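Local structure of NAD(P)H-flavin oxidoreductase (Agrobacterium tumefaciens str. C58, 2FRE) at residues P54-A60 and L88-R94. The protein binds flavin mononucleotide and probably uses NAD(P)H to reduce flavins or related substrates. Numbering follows the deposited sequence.
Sequences PWRFVYA and LLFVISR
Strands 55-60 and 88-94 run antiparallel, their directions 148° apart, and seven backbone hydrogen bonds join segments 54-60 and 88-94, from Arg94 N and Pro54 O, just before the first strand, to Leu88 N and Ala60 O at the other end. They illustrate how side chains alternate between the two faces of the central sheet in a nitroreductase-like FMN fold, one face packed against helices 33-44 and 110-127, the other holding Arg56, Val58 and Ile92. Strand 153-162 flanks 88-94 on its far side, while Phe57, Val58 and Tyr59 continue the sheet in parallel into the second subunit. On the helix-packed face Phe57 and Val91 lie side by side, CE1 of Phe57 4.2 Å from CG1 of Val91, and Phe57 also packs on Leu40 and Ala43; Tyr59 CB rests 3.6 Å from Leu89 CB. Pro54 CD lies over one face of the Trp55 indole, near its rim; the Trp55 side chain is about 7 Å from bound FMN. Ser93 OG is hydrogen-bonded to Glu156. On the other face Val58 CG2, placed anti to its carbonyl carbon, presses tightly on Ile92 CD1 at 3.5 Å. Arg56 bends at chi2 (-71°), folding its guanidinium back so that NH1 donates to Trp55 O at 2.9 Å, in the guanidinium plane but above that of the carbonyl. This leaves Arg56 NH2 3.2 Å from Arg94 NH1, like-charged donors not bonded to each other, their guanidinium planes 69° apart.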
loop_
_atom_site.group_PDB
_atom_site.type_symbol
_atom_site.label_atom_id
_atom_site.label_comp_id
_atom_site.label_asym_id
_atom_site.label_seq_id
_atom_site.Cartn_x
_atom_site.Cartn_y
_atom_site.Cartn_z
ATOM N N PRO A 54 -6.152 4.446 -9.765
ATOM C CA PRO A 54 -7.140 5.393 -9.231
ATOM C C PRO A 54 -6.570 6.512 -8.345
ATOM O O PRO A 54 -7.274 7.466 -8.045
ATOM C CB PRO A 54 -8.080 4.489 -8.420
ATOM C CG PRO A 54 -7.150 3.383 -7.916
ATOM C CD PRO A 54 -6.200 3.147 -9.067
ATOM N N TRP A 55 -5.317 6.393 -7.943
ATOM C CA TRP A 55 -4.649 7.425 -7.141
ATOM C C TRP A 55 -4.438 8.754 -7.870
ATOM O O TRP A 55 -4.182 8.797 -9.078
ATOM C CB TRP A 55 -3.280 6.931 -6.660
ATOM C CG TRP A 55 -2.515 6.193 -7.738
ATOM C CD1 TRP A 55 -1.867 6.725 -8.810
ATOM C CD2 TRP A 55 -2.377 4.775 -7.847
ATOM N NE1 TRP A 55 -1.340 5.724 -9.585
ATOM C CE2 TRP A 55 -1.633 4.515 -9.007
ATOM C CE3 TRP A 55 -2.835 3.700 -7.080
ATOM C CZ2 TRP A 55 -1.288 3.226 -9.394
ATOM C CZ3 TRP A 55 -2.507 2.439 -7.462
ATOM C CH2 TRP A 55 -1.748 2.202 -8.624
ATOM N N ARG A 56 -4.529 9.836 -7.103
ATOM C CA ARG A 56 -4.087 11.148 -7.518
ATOM C C ARG A 56 -3.307 11.775 -6.360
ATOM O O ARG A 56 -3.533 11.440 -5.187
ATOM C CB ARG A 56 -5.273 12.046 -7.872
ATOM C CG ARG A 56 -6.217 11.476 -8.904
ATOM C CD ARG A 56 -5.613 11.435 -10.298
ATOM N NE ARG A 56 -6.626 11.068 -11.282
ATOM C CZ ARG A 56 -6.951 9.807 -11.613
ATOM N NH1 ARG A 56 -6.348 8.760 -11.063
ATOM N NH2 ARG A 56 -7.895 9.589 -12.512
ATOM N N PHE A 57 -2.398 12.687 -6.703
ATOM C CA PHE A 57 -1.567 13.408 -5.712
ATOM C C PHE A 57 -1.608 14.917 -5.970
ATOM O O PHE A 57 -1.294 15.382 -7.077
ATOM C CB PHE A 57 -0.126 12.931 -5.785
ATOM C CG PHE A 57 -0.003 11.446 -5.829
ATOM C CD1 PHE A 57 -0.150 10.698 -4.681
ATOM C CD2 PHE A 57 0.231 10.787 -7.034
ATOM C CE1 PHE A 57 -0.066 9.323 -4.719
ATOM C CE2 PHE A 57 0.292 9.392 -7.075
ATOM C CZ PHE A 57 0.151 8.671 -5.912
ATOM N N VAL A 58 -1.980 15.681 -4.950
ATOM C CA VAL A 58 -1.924 17.142 -5.034
ATOM C C VAL A 58 -0.868 17.595 -4.021
ATOM O O VAL A 58 -0.972 17.313 -2.831
ATOM C CB VAL A 58 -3.302 17.766 -4.782
ATOM C CG1 VAL A 58 -3.271 19.272 -4.948
ATOM C CG2 VAL A 58 -4.314 17.148 -5.764
ATOM N N TYR A 59 0.170 18.250 -4.520
ATOM C CA TYR A 59 1.353 18.533 -3.724
ATOM C C TYR A 59 1.800 19.994 -3.750
ATOM O O TYR A 59 1.483 20.753 -4.673
ATOM C CB TYR A 59 2.499 17.617 -4.174
ATOM C CG TYR A 59 3.009 17.886 -5.578
ATOM C CD1 TYR A 59 3.982 18.859 -5.814
ATOM C CD2 TYR A 59 2.508 17.179 -6.667
ATOM C CE1 TYR A 59 4.452 19.104 -7.107
ATOM C CE2 TYR A 59 2.968 17.412 -7.943
ATOM C CZ TYR A 59 3.935 18.382 -8.154
ATOM O OH TYR A 59 4.390 18.590 -9.430
ATOM N N ALA A 60 2.563 20.356 -2.721
ATOM C CA ALA A 60 3.176 21.674 -2.588
ATOM C C ALA A 60 4.549 21.548 -1.912
ATOM O O ALA A 60 4.701 20.805 -0.940
ATOM C CB ALA A 60 2.275 22.588 -1.787
ATOM N N LEU A 88 4.374 18.936 1.420
ATOM C CA LEU A 88 3.093 18.432 1.872
ATOM C C LEU A 88 2.283 18.042 0.637
ATOM O O LEU A 88 2.319 18.737 -0.386
ATOM C CB LEU A 88 2.337 19.475 2.700
ATOM C CG LEU A 88 2.890 19.734 4.103
ATOM C CD1 LEU A 88 2.322 20.996 4.693
ATOM C CD2 LEU A 88 2.583 18.582 4.998
ATOM N N LEU A 89 1.549 16.935 0.738
ATOM C CA LEU A 89 0.670 16.521 -0.324
ATOM C C LEU A 89 -0.513 15.724 0.214
ATOM O O LEU A 89 -0.485 15.241 1.342
ATOM C CB LEU A 89 1.448 15.694 -1.367
ATOM C CG LEU A 89 2.056 14.349 -0.943
ATOM C CD1 LEU A 89 1.053 13.199 -1.012
ATOM C CD2 LEU A 89 3.248 14.009 -1.842
ATOM N N PHE A 90 -1.541 15.595 -0.612
ATOM C CA PHE A 90 -2.699 14.791 -0.281
ATOM C C PHE A 90 -2.835 13.656 -1.290
ATOM O O PHE A 90 -2.719 13.840 -2.519
ATOM C CB PHE A 90 -3.955 15.670 -0.150
ATOM C CG PHE A 90 -3.819 16.706 0.918
ATOM C CD1 PHE A 90 -4.020 16.369 2.265
ATOM C CD2 PHE A 90 -3.402 17.986 0.606
ATOM C CE1 PHE A 90 -3.848 17.315 3.268
ATOM C CE2 PHE A 90 -3.212 18.940 1.598
ATOM C CZ PHE A 90 -3.429 18.605 2.940
ATOM N N VAL A 91 -3.033 12.465 -0.743
ATOM C CA VAL A 91 -3.291 11.289 -1.530
ATOM C C VAL A 91 -4.804 11.143 -1.691
ATOM O O VAL A 91 -5.548 11.088 -0.727
ATOM C CB VAL A 91 -2.711 10.014 -0.906
ATOM C CG1 VAL A 91 -3.023 8.826 -1.808
ATOM C CG2 VAL A 91 -1.219 10.146 -0.676
ATOM N N ILE A 92 -5.227 11.109 -2.941
ATOM C CA ILE A 92 -6.621 11.137 -3.317
ATOM C C ILE A 92 -6.876 9.898 -4.149
ATOM O O ILE A 92 -5.941 9.369 -4.750
ATOM C CB ILE A 92 -6.874 12.405 -4.156
ATOM C CG1 ILE A 92 -6.703 13.630 -3.271
ATOM C CG2 ILE A 92 -8.253 12.404 -4.820
ATOM C CD1 ILE A 92 -6.092 14.745 -4.001
ATOM N N SER A 93 -8.117 9.430 -4.199
ATOM C CA SER A 93 -8.468 8.339 -5.123
ATOM C C SER A 93 -9.836 8.531 -5.760
ATOM O O SER A 93 -10.762 9.036 -5.128
ATOM C CB SER A 93 -8.421 6.980 -4.427
ATOM O OG SER A 93 -9.433 6.877 -3.448
ATOM N N ARG A 94 -9.946 8.081 -7.000
ATOM C CA ARG A 94 -11.218 8.086 -7.743
ATOM C C ARG A 94 -12.061 6.926 -7.218
ATOM O O ARG A 94 -11.625 5.786 -7.276
ATOM C CB ARG A 94 -10.950 7.936 -9.242
ATOM C CG ARG A 94 -12.134 8.297 -10.130
ATOM C CD ARG A 94 -11.843 8.142 -11.614
ATOM N NE ARG A 94 -12.608 9.135 -12.379
ATOM C CZ ARG A 94 -12.120 9.959 -13.311
ATOM N NH1 ARG A 94 -10.843 9.930 -13.673
ATOM N NH2 ARG A 94 -12.936 10.818 -13.903
#